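Local coordinates for nitronate monooxygenase family protein (Pseudomonas aeruginosa, PDB 4QIT) that uses FMN and molecular oxygen to carry out the oxidative denitrification of alkyl nitronates, with the toxin propionate 3-nitronate as its best substrate, at residues L76-G82 / Y115-E120; C161-E167 / R190-E194; L125-L129 / Q147-L151; A273-M278 / M290-A294. The protein carries 1 engineered substitution. One frame throughout, in Å; residues are numbered along the deposited sequence.

All four contacts belong to one TIM-barrel chain, but at different depths. Contact 2 is the buried one, and it shares the parallel barrel sheet with contact 1, through strands 157-162 and 72-77. Contact 1 is partly buried and alone touches both FMN and nitroethane. Contact 3 lies on the outer helical layer, mainly leucine packing, with no hydrogen bond between its segments; it meets contact 1 where Phe118 packs on Leu125, Leu128 and Gln147. Contact 4, about 35 Å from contact 3 between centres and across the chain's centre, builds on the small antiparallel sheet and brushes contact 2 through Leu274 and Arg190. The loop contacts 1, 2 and 4 combine hydrogen bonds, CH-pi packing and bridging waters.

Contact 1: L76-G82 / Y115-E120; sequences LFCHRPG and YLSFLE. With FMN (flavin mononucleotide), chain C; NIE (nitroethane), chain D.
Phe77 is shared between protein packing and the active site: its CE1 lies 3.2 Å from N3 of FMN and its CZ 3.2 Å from C1 of nitroethane, while its ring edge points at the face of Tyr115 in an offset edge-to-face pair (centroids 5.8 Å, planes at 79°). Both take chi1 m. This is the C-terminal end of a TIM-barrel strand running into a loop that lines the FMN and nitroethane pocket, backed by the irregular loop 115-120. The strand ends at Phe77; after Cys78 (phi/psi -133/42) the chain continues as extended loop. The segments are closest at Cys78 and Ser117 (CA to CA 4.9 Å). Phe118 N donates to Phe77 O (3.0 Å) and His79 NE2 to Tyr115 O (3.0 Å). The Ser117 hydroxyl, chi1 t, works both ways: OG donates to His79 O (2.6 Å) and accepts from Leu119 N (3.1 Å), an ST turn, while Ser117 CB sits 3.6 Å from the His79 ring centroid, a CH-pi contact over its face. Within 115-120, Glu120 OE1 accepts a hydrogen bond from Ser117 N (2.8 Å), and Glu120 N donates to Ser117 O (2.9 Å). Water 1 bridges Phe77 O and Leu116 O. Leu76 CD2 meets Phe118 CD1 at 3.7 Å. Around this, strand 135-139 pairs with strand 72-77, helix 124-131 packs on Leu76 and Phe118, and Tyr305 meets the His79 ring edge-to-face.

Contact 2: C161-E167 / R190-E194; sequences CATTPEE and RGVFE
At the C-terminal end of a TIM-barrel strand, where the chain turns from 157-162 into helix 165-173, the loop 190-194 packs over the turn. Thr163 lies nearest Val192 (CA to CA 6.0 Å) and Glu167 nearest Phe193 (7.2 Å). One direct hydrogen bond crosses: OE2 of Glu167, extended with chi1 m and chi2 t, accepts from Phe193 N at 2.8 Å, almost linearly (178°). Within 161-167, Glu167 OE1 accepts from Thr163 N (2.8 Å) and Thr163 OG1 (2.7 Å), so one carboxylate ties the loop to the strand's end, and the N-cap Thr164 accepts at OG1 from Glu167 N (2.9 Å). Outside, Arg190 forms a salt bridge with Asp199, and Gln182 OE1, probably part of the FMN site, accepts a hydrogen bond from Gly191 N. In the packing around the Phe193 ring, Glu167 CG stands 3.8 Å from the centroid, a CH-pi contact over the face, while Cys161 O meets the edge at Phe193 CE1 (3.3 Å). Thr163 CG2 lies 3.7 Å from Gly191 C; at Gly191 (phi/psi -80/16) a CB would clash with Cys161 SG. One water donates to Cys161 O (2.8 Å) and Gly191 O (2.7 Å); another links Glu167 OE2 to Glu194 N, 2.8 Å from each.

Contact 3: L125-L129 / Q147-L151; sequences LPMLL and QVRAL
Leu125, Leu129 and Leu151 do most of the work where helical segments 125-129 and 147-151 run side by side, axes 10.5 Å apart at closest approach and directions only 22° from parallel. Leu125 faces Leu151 and Gln147, Leu129 reaches Ala150 and Leu151, and the nearest CA pair is Leu129 with Leu151 (6.2 Å). Leu125 alone of the three takes chi1 t with chi2 p, which sends CD1 to 3.7 Å from Leu151 CD2 and CD2 to 3.9 Å from Gln147 CG. Leu128 and Leu129 both adopt m,t. In Leu129 this rotamer carries CD2 to 3.3 Å from Ala150 O and 3.7 Å from Leu151 CA, whereas Leu128 meets Leu151 CD2 with its CB (3.9 Å), which the backbone places. These are consecutive helices of the TIM barrel's outer layer, joined through strand 135-139 (helix-strand-helix), so they run near-parallel. Leu151, also m,t, lies with CD2 between the 125-129 side chains, 4.0 Å from Leu129 CD2. The small Ala150 leaves room for Leu129, whose CD2 is 4.4 Å from Ala150 CB. Toward the barrel, Leu128 rests on Val136 and Leu151 on Phe138 and Val158, while Phe118 touches both Leu125 and Gln147.

Contact 4: A273-M278 / M290-A294; sequences ALTVTM and MFFDA
This is a strand-end to loop contact at the edge of the small antiparallel sheet: strand 273-275 and the turn after it pack against the irregular segment 290-294. Thr275 lies nearest Phe291 (CA to CA 5.6 Å) and Met278 nearest Met290 (5.7 Å). An ST turn follows the strand, Thr275 OG1 accepting from Thr277 N at 3.1 Å. Thr277, chi1 p, then donates from OG1 to Met290 O (2.7 Å), the direct hydrogen bond between the segments. Each threonine methyl covers a ring in a CH-pi contact: Thr275 CG2 is 3.6 Å from the Phe291 centroid, Thr277 CG2 3.9 Å from that of Phe292. Met278 CE touches both Met290 CB (3.6 Å) and Phe291 CE1 (3.5 Å). Water 6 bridges Thr275 OG1 (2.8 Å) and Phe292 O (2.6 Å). Strand 283-285 pairs with 273-275 through Ala273 and Thr275, helix 307-320 packs on Met278 and Met290, and helix 86-101 meets Phe292 through Trp92 and Tyr95.

Contact 1: L76-G82 / Y115-E120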
loop_
_atom_site.group_PDB
_atom_site.type_symbol
_atom_site.label_atom_id
_atom_site.label_comp_id
_atom_site.label_asym_id
_atom_site.label_seq_id
_atom_site.Cartn_x
_atom_site.Cartn_y
_atom_site.Cartn_z
ATOM N N LEU A 76 4.214 -11.022 21.515
ATOM C CA LEU A 76 3.050 -10.724 22.348
ATOM C C LEU A 76 2.299 -9.504 21.831
ATOM O O LEU A 76 2.906 -8.503 21.435
ATOM C CB LEU A 76 3.472 -10.492 23.809
ATOM C CG LEU A 76 4.108 -11.714 24.492
ATOM C CD1 LEU A 76 5.624 -11.702 24.343
ATOM C CD2 LEU A 76 3.701 -11.825 25.959
ATOM N N PHE A 77 0.974 -9.583 21.854
ATOM C CA PHE A 77 0.156 -8.424 21.523
ATOM C C PHE A 77 0.215 -7.417 22.663
ATOM O O PHE A 77 0.205 -7.794 23.839
ATOM C CB PHE A 77 -1.297 -8.826 21.293
ATOM C CG PHE A 77 -1.508 -9.746 20.115
ATOM C CD1 PHE A 77 -0.466 -10.066 19.254
ATOM C CD2 PHE A 77 -2.763 -10.269 19.869
ATOM C CE1 PHE A 77 -0.677 -10.917 18.181
ATOM C CE2 PHE A 77 -2.989 -11.110 18.796
ATOM C CZ PHE A 77 -1.939 -11.440 17.950
ATOM N N CYS A 78 0.269 -6.138 22.309
ATOM C CA CYS A 78 0.409 -5.060 23.279
ATOM C C CYS A 78 -0.614 -3.976 22.954
ATOM O O CYS A 78 -0.321 -2.774 22.985
ATOM C CB CYS A 78 1.830 -4.496 23.204
ATOM S SG CYS A 78 2.349 -3.549 24.657
ATOM N N HIS A 79 -1.816 -4.418 22.613
ATOM C CA HIS A 79 -2.929 -3.515 22.339
ATOM C C HIS A 79 -3.418 -2.825 23.621
ATOM O O HIS A 79 -3.098 -3.257 24.735
ATOM C CB HIS A 79 -4.081 -4.296 21.697
ATOM C CG HIS A 79 -4.456 -5.543 22.446
ATOM N ND1 HIS A 79 -3.665 -6.671 22.460
ATOM C CD2 HIS A 79 -5.550 -5.833 23.189
ATOM C CE1 HIS A 79 -4.256 -7.606 23.186
ATOM N NE2 HIS A 79 -5.397 -7.127 23.640
ATOM N N ARG A 80 -4.187 -1.752 23.453
ATOM C CA ARG A 80 -4.953 -1.193 24.564
ATOM C C ARG A 80 -5.880 -2.286 25.061
ATOM O O ARG A 80 -6.580 -2.907 24.253
ATOM C CB ARG A 80 -5.778 -0.001 24.091
ATOM C CG ARG A 80 -6.790 0.485 25.132
ATOM C CD ARG A 80 -7.685 1.591 24.586
ATOM N NE ARG A 80 -8.301 1.251 23.298
ATOM C CZ ARG A 80 -9.296 0.380 23.150
ATOM N NH1 ARG A 80 -9.790 -0.263 24.205
ATOM N NH2 ARG A 80 -9.794 0.139 21.941
ATOM N N PRO A 81 -5.879 -2.552 26.381
ATOM C CA PRO A 81 -6.754 -3.603 26.908
ATOM C C PRO A 81 -8.210 -3.394 26.491
ATOM O O PRO A 81 -8.736 -2.281 26.582
ATOM C CB PRO A 81 -6.588 -3.465 28.424
ATOM C CG PRO A 81 -5.184 -2.974 28.579
ATOM C CD PRO A 81 -5.002 -1.995 27.425
ATOM N N GLY A 82 -8.845 -4.462 26.015
ATOM C CA GLY A 82 -10.199 -4.366 25.510
ATOM C C GLY A 82 -11.151 -3.899 26.596
ATOM O O GLY A 82 -11.017 -4.270 27.766
ATOM N N TYR A 115 -7.824 -12.375 24.243
ATOM C CA TYR A 115 -6.416 -12.069 24.044
ATOM C C TYR A 115 -5.997 -10.984 25.023
ATOM O O TYR A 115 -6.188 -9.792 24.753
ATOM C CB TYR A 115 -6.153 -11.569 22.615
ATOM C CG TYR A 115 -6.338 -12.594 21.514
ATOM C CD1 TYR A 115 -6.358 -13.954 21.786
ATOM C CD2 TYR A 115 -6.479 -12.186 20.191
ATOM C CE1 TYR A 115 -6.523 -14.890 20.761
ATOM C CE2 TYR A 115 -6.639 -13.106 19.170
ATOM C CZ TYR A 115 -6.663 -14.454 19.460
ATOM O OH TYR A 115 -6.828 -15.371 18.441
ATOM N N LEU A 116 -5.429 -11.382 26.157
ATOM C CA LEU A 116 -4.982 -10.388 27.122
ATOM C C LEU A 116 -3.753 -9.674 26.594
ATOM O O LEU A 116 -2.795 -10.304 26.134
ATOM C CB LEU A 116 -4.687 -11.020 28.483
ATOM C CG LEU A 116 -5.851 -11.723 29.173
ATOM C CD1 LEU A 116 -5.397 -12.299 30.509
ATOM C CD2 LEU A 116 -7.015 -10.771 29.361
ATOM N N SER A 117 -3.792 -8.350 26.638
ATOM C CA SER A 117 -2.651 -7.541 26.262
ATOM C C SER A 117 -1.517 -7.714 27.261
ATOM O O SER A 117 -1.749 -8.026 28.434
ATOM C CB SER A 117 -3.059 -6.072 26.211
ATOM O OG SER A 117 -1.938 -5.258 25.923
ATOM N N PHE A 118 -0.293 -7.501 26.785
ATOM C CA PHE A 118 0.891 -7.461 27.627
ATOM C C PHE A 118 0.686 -6.402 28.705
ATOM O O PHE A 118 1.207 -6.519 29.820
ATOM C CB PHE A 118 2.109 -7.120 26.761
ATOM C CG PHE A 118 3.439 -7.323 27.447
ATOM C CD1 PHE A 118 3.880 -8.601 27.781
ATOM C CD2 PHE A 118 4.262 -6.236 27.726
ATOM C CE1 PHE A 118 5.113 -8.785 28.399
ATOM C CE2 PHE A 118 5.497 -6.419 28.342
ATOM C CZ PHE A 118 5.920 -7.691 28.676
ATOM N N LEU A 119 -0.096 -5.380 28.374
ATOM C CA LEU A 119 -0.368 -4.281 29.301
ATOM C C LEU A 119 -1.340 -4.639 30.420
ATOM O O LEU A 119 -1.481 -3.873 31.378
ATOM C CB LEU A 119 -0.884 -3.065 28.532
ATOM C CG LEU A 119 0.035 -2.595 27.405
ATOM C CD1 LEU A 119 -0.560 -1.397 26.707
ATOM C CD2 LEU A 119 1.422 -2.264 27.940
ATOM N N GLU A 120 -2.015 -5.781 30.313
ATOM C CA GLU A 120 -3.000 -6.159 31.332
ATOM C C GLU A 120 -2.762 -7.511 32.010
ATOM O O GLU A 120 -3.456 -7.845 32.969
ATOM C CB GLU A 120 -4.421 -6.114 30.759
ATOM C CG GLU A 120 -4.736 -7.242 29.795
ATOM C CD GLU A 120 -6.029 -7.015 29.045
ATOM O OE1 GLU A 120 -6.029 -7.126 27.800
ATOM O OE2 GLU A 120 -7.061 -6.724 29.686
HETATM N N1 FMN C . 1.959 -10.283 13.640
HETATM C C2 FMN C . 2.007 -10.297 15.028
HETATM O O2 FMN C . 2.607 -9.403 15.612
HETATM N N3 FMN C . 1.422 -11.307 15.759
HETATM C C4 FMN C . 0.748 -12.305 15.088
HETATM O O4 FMN C . 0.199 -13.219 15.696
HETATM C C4A FMN C . 0.688 -12.289 13.706
HETATM N N5 FMN C . 0.007 -13.295 13.074
HETATM C C5A FMN C . -0.063 -13.333 11.702
HETATM C C6 FMN C . -0.751 -14.381 11.106
HETATM C C7 FMN C . -0.839 -14.471 9.732
HETATM C C7M FMN C . -1.581 -15.647 9.163
HETATM C C8 FMN C . -0.252 -13.487 8.937
HETATM C C8M FMN C . -0.357 -13.562 7.441
HETATM C C9 FMN C . 0.436 -12.429 9.543
HETATM C C9A FMN C . 0.541 -12.345 10.936
HETATM N N10 FMN C . 1.226 -11.309 11.572
HETATM C C10 FMN C . 1.291 -11.281 12.963
HETATM C "C1'" FMN C . 1.862 -10.207 10.762
HETATM C "C2'" FMN C . 3.328 -10.459 10.452
HETATM O "O2'" FMN C . 4.095 -10.218 11.604
HETATM C "C3'" FMN C . 3.825 -9.524 9.358
HETATM O "O3'" FMN C . 3.427 -8.188 9.581
HETATM C "C4'" FMN C . 3.210 -9.978 8.053
HETATM O "O4'" FMN C . 3.122 -11.390 8.037
HETATM C "C5'" FMN C . 4.110 -9.533 6.913
HETATM O "O5'" FMN C . 3.309 -9.624 5.775
HETATM P P FMN C . 3.475 -10.813 4.731
HETATM O O1P FMN C . 4.858 -11.396 4.849
HETATM O O2P FMN C . 3.180 -10.238 3.379
HETATM O O3P FMN C . 2.460 -11.829 5.138
HETATM N N3 NIE D . -3.194 -11.994 12.913
HETATM C C1 NIE D . -3.104 -10.859 14.995
HETATM C C2 NIE D . -3.273 -12.199 14.316
HETATM O O4 NIE D . -2.296 -11.287 12.465
HETATM O O5 NIE D . -4.303 -12.231 12.154
HETATM O O HOH W 1 -0.192 -10.394 25.026
HETATM O O HOH W 2 -7.617 -7.043 25.716
HETATM O O HOH W 3 -9.318 -5.219 29.680
#

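Contact 2: C161-E167 / R190-E194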
loop_
_atom_site.group_PDB
_atom_site.type_symbol
_atom_site.label_atom_id
_atom_site.label_comp_id
_atom_site.label_asym_id
_atom_site.label_seq_id
_atom_site.Cartn_x
_atom_site.Cartn_y
_atom_site.Cartn_z
ATOM N N CYS A 161 6.557 -3.613 16.250
ATOM C CA CYS A 161 6.015 -3.270 14.945
ATOM C C CYS A 161 5.481 -1.835 14.908
ATOM O O CYS A 161 4.854 -1.363 15.875
ATOM C CB CYS A 161 4.888 -4.240 14.615
ATOM S SG CYS A 161 4.094 -3.934 13.048
ATOM N N ALA A 162 5.738 -1.136 13.807
ATOM C CA ALA A 162 5.163 0.193 13.583
ATOM C C ALA A 162 4.688 0.304 12.144
ATOM O O ALA A 162 5.279 -0.319 11.250
ATOM C CB ALA A 162 6.182 1.274 13.881
ATOM N N THR A 163 3.640 1.097 11.913
ATOM C CA THR A 163 3.100 1.280 10.561
ATOM C C THR A 163 3.335 2.675 9.997
ATOM O O THR A 163 3.031 2.929 8.837
ATOM C CB THR A 163 1.585 0.956 10.463
ATOM O OG1 THR A 163 0.829 1.945 11.179
ATOM C CG2 THR A 163 1.287 -0.443 10.985
ATOM N N THR A 164 3.859 3.581 10.824
ATOM C CA THR A 164 4.077 4.968 10.407
ATOM C C THR A 164 5.326 5.498 11.083
ATOM O O THR A 164 5.754 4.956 12.102
ATOM C CB THR A 164 2.925 5.906 10.848
ATOM O OG1 THR A 164 2.920 5.999 12.282
ATOM C CG2 THR A 164 1.572 5.416 10.342
ATOM N N PRO A 165 5.896 6.578 10.539
ATOM C CA PRO A 165 7.015 7.251 11.215
ATOM C C PRO A 165 6.662 7.703 12.635
ATOM O O PRO A 165 7.526 7.657 13.522
ATOM C CB PRO A 165 7.259 8.463 10.321
ATOM C CG PRO A 165 6.899 7.969 8.947
ATOM C CD PRO A 165 5.680 7.112 9.179
ATOM N N GLU A 166 5.418 8.118 12.860
ATOM C CA GLU A 166 4.998 8.528 14.200
ATOM C C GLU A 166 5.027 7.340 15.169
ATOM O O GLU A 166 5.481 7.460 16.308
ATOM C CB GLU A 166 3.613 9.189 14.168
ATOM C CG GLU A 166 3.540 10.524 13.396
ATOM C CD GLU A 166 3.738 10.389 11.890
ATOM O OE1 GLU A 166 3.453 9.306 11.323
ATOM O OE2 GLU A 166 4.183 11.371 11.259
ATOM N N GLU A 167 4.561 6.179 14.715
ATOM C CA GLU A 167 4.627 4.991 15.553
ATOM C C GLU A 167 6.074 4.552 15.763
ATOM O O GLU A 167 6.436 4.098 16.849
ATOM C CB GLU A 167 3.753 3.867 14.973
ATOM C CG GLU A 167 2.259 4.161 15.148
ATOM C CD GLU A 167 1.359 3.216 14.372
ATOM O OE1 GLU A 167 1.884 2.354 13.626
ATOM O OE2 GLU A 167 0.120 3.342 14.495
ATOM N N ARG A 190 -3.259 -5.433 11.176
ATOM C CA ARG A 190 -2.446 -4.231 11.025
ATOM C C ARG A 190 -1.912 -3.758 12.377
ATOM O O ARG A 190 -2.629 -3.745 13.371
ATOM C CB ARG A 190 -3.224 -3.126 10.318
ATOM C CG ARG A 190 -3.408 -3.468 8.845
ATOM C CD ARG A 190 -3.765 -2.316 7.946
ATOM N NE ARG A 190 -2.965 -1.097 8.119
ATOM C CZ ARG A 190 -1.681 -0.932 7.801
ATOM N NH1 ARG A 190 -0.947 -1.926 7.318
ATOM N NH2 ARG A 190 -1.126 0.258 7.976
ATOM N N GLY A 191 -0.644 -3.357 12.403
ATOM C CA GLY A 191 -0.000 -2.973 13.649
ATOM C C GLY A 191 -0.313 -1.566 14.124
ATOM O O GLY A 191 0.397 -1.044 14.982
ATOM N N VAL A 192 -1.361 -0.950 13.575
ATOM C CA VAL A 192 -1.748 0.418 13.929
ATOM C C VAL A 192 -1.986 0.561 15.433
ATOM O O VAL A 192 -2.721 -0.234 16.027
ATOM C CB VAL A 192 -3.024 0.837 13.180
ATOM C CG1 VAL A 192 -3.428 2.266 13.587
ATOM C CG2 VAL A 192 -2.827 0.746 11.681
ATOM N N PHE A 193 -1.355 1.561 16.052
ATOM C CA PHE A 193 -1.438 1.719 17.509
ATOM C C PHE A 193 -2.833 2.151 17.958
ATOM O O PHE A 193 -3.391 1.582 18.904
ATOM C CB PHE A 193 -0.421 2.756 18.019
ATOM C CG PHE A 193 1.007 2.264 18.093
ATOM C CD1 PHE A 193 1.448 1.176 17.349
ATOM C CD2 PHE A 193 1.923 2.926 18.907
ATOM C CE1 PHE A 193 2.773 0.747 17.428
ATOM C CE2 PHE A 193 3.244 2.503 18.993
ATOM C CZ PHE A 193 3.670 1.407 18.246
ATOM N N GLU A 194 -3.369 3.166 17.284
ATOM C CA GLU A 194 -4.635 3.782 17.665
ATOM C C GLU A 194 -5.517 3.902 16.440
ATOM O O GLU A 194 -5.566 4.954 15.803
ATOM C CB GLU A 194 -4.384 5.174 18.265
ATOM C CG GLU A 194 -3.551 5.153 19.542
ATOM C CD GLU A 194 -3.305 6.533 20.114
ATOM O OE1 GLU A 194 -2.620 7.344 19.457
ATOM O OE2 GLU A 194 -3.800 6.805 21.225
HETATM O O HOH W 4 2.334 -2.636 15.998
HETATM O O HOH W 5 -1.878 4.885 15.633
#

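Contact 3: L125-L129 / Q147-L151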
loop_
_atom_site.group_PDB
_atom_site.type_symbol
_atom_site.label_atom_id
_atom_site.label_comp_id
_atom_site.label_asym_id
_atom_site.label_seq_id
_atom_site.Cartn_x
_atom_site.Cartn_y
_atom_site.Cartn_z
ATOM N N LEU A 125 5.521 -10.803 31.716
ATOM C CA LEU A 125 6.880 -10.271 31.831
ATOM C C LEU A 125 7.814 -11.112 32.716
ATOM O O LEU A 125 8.919 -11.455 32.291
ATOM C CB LEU A 125 6.866 -8.800 32.275
ATOM C CG LEU A 125 8.217 -8.125 32.519
ATOM C CD1 LEU A 125 9.093 -8.170 31.267
ATOM C CD2 LEU A 125 8.018 -6.689 32.979
ATOM N N PRO A 126 7.384 -11.453 33.945
ATOM C CA PRO A 126 8.326 -12.264 34.728
ATOM C C PRO A 126 8.606 -13.634 34.105
ATOM O O PRO A 126 9.725 -14.134 34.239
ATOM C CB PRO A 126 7.633 -12.404 36.092
ATOM C CG PRO A 126 6.199 -12.066 35.847
ATOM C CD PRO A 126 6.201 -11.068 34.733
ATOM N N MET A 127 7.630 -14.228 33.425
ATOM C CA MET A 127 7.883 -15.488 32.721
ATOM C C MET A 127 8.948 -15.324 31.634
ATOM O O MET A 127 9.844 -16.169 31.493
ATOM C CB MET A 127 6.589 -16.063 32.138
ATOM C CG MET A 127 6.759 -17.397 31.435
ATOM S SD MET A 127 7.277 -17.284 29.705
ATOM C CE MET A 127 5.802 -16.606 28.941
ATOM N N LEU A 128 8.860 -14.237 30.870
ATOM C CA LEU A 128 9.856 -13.976 29.831
ATOM C C LEU A 128 11.246 -13.721 30.415
ATOM O O LEU A 128 12.253 -14.111 29.825
ATOM C CB LEU A 128 9.419 -12.802 28.944
ATOM C CG LEU A 128 8.156 -13.010 28.104
ATOM C CD1 LEU A 128 7.757 -11.698 27.439
ATOM C CD2 LEU A 128 8.366 -14.098 27.057
ATOM N N LEU A 129 11.299 -13.064 31.573
ATOM C CA LEU A 129 12.575 -12.765 32.218
ATOM C C LEU A 129 13.242 -14.051 32.707
ATOM O O LEU A 129 14.469 -14.143 32.771
ATOM C CB LEU A 129 12.383 -11.773 33.371
ATOM C CG LEU A 129 11.909 -10.371 32.976
ATOM C CD1 LEU A 129 11.673 -9.528 34.215
ATOM C CD2 LEU A 129 12.901 -9.695 32.053
ATOM N N GLN A 147 9.816 -1.635 31.151
ATOM C CA GLN A 147 9.611 -3.054 30.861
ATOM C C GLN A 147 10.504 -3.546 29.723
ATOM O O GLN A 147 11.059 -4.641 29.805
ATOM C CB GLN A 147 8.141 -3.336 30.565
ATOM C CG GLN A 147 7.234 -3.059 31.753
ATOM C CD GLN A 147 5.790 -3.377 31.459
ATOM O OE1 GLN A 147 5.487 -4.320 30.726
ATOM N NE2 GLN A 147 4.884 -2.587 32.021
ATOM N N VAL A 148 10.645 -2.732 28.679
ATOM C CA VAL A 148 11.584 -3.014 27.596
ATOM C C VAL A 148 12.990 -3.160 28.166
ATOM O O VAL A 148 13.715 -4.083 27.812
ATOM C CB VAL A 148 11.587 -1.884 26.542
ATOM C CG1 VAL A 148 12.668 -2.118 25.494
ATOM C CG2 VAL A 148 10.214 -1.756 25.878
ATOM N N ARG A 149 13.353 -2.250 29.072
ATOM C CA ARG A 149 14.654 -2.291 29.743
ATOM C C ARG A 149 14.868 -3.564 30.559
ATOM O O ARG A 149 15.959 -4.139 30.553
ATOM C CB ARG A 149 14.806 -1.080 30.665
ATOM C CG ARG A 149 15.018 0.234 29.931
ATOM C CD ARG A 149 16.281 0.217 29.088
ATOM N NE ARG A 149 16.406 1.426 28.280
ATOM C CZ ARG A 149 17.271 1.569 27.282
ATOM N NH1 ARG A 149 18.090 0.573 26.974
ATOM N NH2 ARG A 149 17.317 2.699 26.591
ATOM N N ALA A 150 13.830 -3.989 31.267
ATOM C CA ALA A 150 13.911 -5.198 32.079
ATOM C C ALA A 150 14.234 -6.426 31.225
ATOM O O ALA A 150 15.040 -7.272 31.621
ATOM C CB ALA A 150 12.625 -5.401 32.848
ATOM N N LEU A 151 13.601 -6.522 30.056
ATOM C CA LEU A 151 13.883 -7.611 29.125
ATOM C C LEU A 151 15.319 -7.534 28.617
ATOM O O LEU A 151 16.024 -8.543 28.540
ATOM C CB LEU A 151 12.906 -7.563 27.942
ATOM C CG LEU A 151 11.441 -7.847 28.272
ATOM C CD1 LEU A 151 10.516 -7.327 27.175
ATOM C CD2 LEU A 151 11.223 -9.336 28.471
#

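Contact 4: A273-M278 / M290-A294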
loop_
_atom_site.group_PDB
_atom_site.type_symbol
_atom_site.label_atom_id
_atom_site.label_comp_id
_atom_site.label_asym_id
_atom_site.label_seq_id
_atom_site.Cartn_x
_atom_site.Cartn_y
_atom_site.Cartn_z
ATOM N N ALA A 273 -8.028 -8.602 1.134
ATOM C CA ALA A 273 -8.737 -7.397 1.554
ATOM C C ALA A 273 -8.584 -7.199 3.046
ATOM O O ALA A 273 -8.245 -8.134 3.782
ATOM C CB ALA A 273 -10.215 -7.480 1.179
ATOM N N LEU A 274 -8.837 -5.970 3.483
ATOM C CA LEU A 274 -8.848 -5.638 4.901
ATOM C C LEU A 274 -10.250 -5.769 5.464
ATOM O O LEU A 274 -11.238 -5.437 4.800
ATOM C CB LEU A 274 -8.370 -4.201 5.107
ATOM C CG LEU A 274 -6.910 -3.965 4.742
ATOM C CD1 LEU A 274 -6.604 -2.469 4.639
ATOM C CD2 LEU A 274 -6.038 -4.609 5.800
ATOM N N THR A 275 -10.342 -6.250 6.697
ATOM C CA THR A 275 -11.621 -6.338 7.380
ATOM C C THR A 275 -11.454 -5.996 8.856
ATOM O O THR A 275 -10.432 -6.315 9.469
ATOM C CB THR A 275 -12.241 -7.749 7.247
ATOM O OG1 THR A 275 -13.486 -7.794 7.961
ATOM C CG2 THR A 275 -11.297 -8.843 7.798
ATOM N N VAL A 276 -12.458 -5.331 9.419
ATOM C CA VAL A 276 -12.517 -5.144 10.865
ATOM C C VAL A 276 -13.575 -6.034 11.507
ATOM O O VAL A 276 -13.644 -6.123 12.729
ATOM C CB VAL A 276 -12.817 -3.684 11.274
ATOM C CG1 VAL A 276 -11.757 -2.753 10.728
ATOM C CG2 VAL A 276 -14.230 -3.268 10.838
ATOM N N THR A 277 -14.392 -6.696 10.693
ATOM C CA THR A 277 -15.528 -7.454 11.234
ATOM C C THR A 277 -15.157 -8.856 11.729
ATOM O O THR A 277 -15.914 -9.480 12.479
ATOM C CB THR A 277 -16.698 -7.522 10.232
ATOM O OG1 THR A 277 -16.211 -7.931 8.950
ATOM C CG2 THR A 277 -17.364 -6.150 10.107
ATOM N N MET A 278 -13.997 -9.349 11.317
ATOM C CA MET A 278 -13.492 -10.629 11.803
ATOM C C MET A 278 -13.070 -10.563 13.272
ATOM O O MET A 278 -13.446 -11.417 14.077
ATOM C CB MET A 278 -12.310 -11.091 10.934
ATOM C CG MET A 278 -11.734 -12.462 11.300
ATOM S SD MET A 278 -12.557 -13.852 10.500
ATOM C CE MET A 278 -12.083 -13.564 8.792
ATOM N N MET A 290 -17.026 -13.571 6.470
ATOM C CA MET A 290 -16.723 -12.691 7.594
ATOM C C MET A 290 -16.243 -11.303 7.186
ATOM O O MET A 290 -16.026 -10.456 8.052
ATOM C CB MET A 290 -15.698 -13.324 8.541
ATOM C CG MET A 290 -16.265 -14.395 9.448
ATOM S SD MET A 290 -17.752 -13.845 10.330
ATOM C CE MET A 290 -17.209 -12.316 11.114
ATOM N N PHE A 291 -16.083 -11.064 5.886
ATOM C CA PHE A 291 -15.599 -9.770 5.396
ATOM C C PHE A 291 -16.779 -8.945 4.895
ATOM O O PHE A 291 -17.087 -8.944 3.700
ATOM C CB PHE A 291 -14.614 -9.950 4.230
ATOM C CG PHE A 291 -13.240 -10.446 4.624
ATOM C CD1 PHE A 291 -13.068 -11.673 5.258
ATOM C CD2 PHE A 291 -12.108 -9.717 4.268
ATOM C CE1 PHE A 291 -11.799 -12.146 5.565
ATOM C CE2 PHE A 291 -10.838 -10.181 4.568
ATOM C CZ PHE A 291 -10.682 -11.394 5.223
ATOM N N PHE A 292 -17.445 -8.239 5.798
ATOM C CA PHE A 292 -18.546 -7.385 5.369
ATOM C C PHE A 292 -18.363 -5.931 5.789
ATOM O O PHE A 292 -17.418 -5.587 6.506
ATOM C CB PHE A 292 -19.901 -7.949 5.815
ATOM C CG PHE A 292 -20.020 -8.178 7.292
ATOM C CD1 PHE A 292 -19.642 -9.388 7.852
ATOM C CD2 PHE A 292 -20.542 -7.192 8.118
ATOM C CE1 PHE A 292 -19.761 -9.606 9.214
ATOM C CE2 PHE A 292 -20.668 -7.401 9.475
ATOM C CZ PHE A 292 -20.275 -8.610 10.029
ATOM N N ASP A 293 -19.270 -5.075 5.322
ATOM C CA ASP A 293 -19.177 -3.647 5.596
ATOM C C ASP A 293 -19.775 -3.325 6.961
ATOM O O ASP A 293 -20.985 -3.443 7.162
ATOM C CB ASP A 293 -19.907 -2.855 4.508
ATOM C CG ASP A 293 -19.593 -1.372 4.552
ATOM O OD1 ASP A 293 -19.006 -0.899 5.549
ATOM O OD2 ASP A 293 -19.938 -0.670 3.580
ATOM N N ALA A 294 -18.927 -2.898 7.892
ATOM C CA ALA A 294 -19.372 -2.549 9.238
ATOM C C ALA A 294 -20.217 -1.282 9.245
ATOM O O ALA A 294 -20.898 -0.990 10.225
ATOM C CB ALA A 294 -18.181 -2.384 10.160
HETATM O O HOH W 6 -14.978 -6.413 5.990
HETATM O O HOH W 7 -14.492 -4.444 7.537
#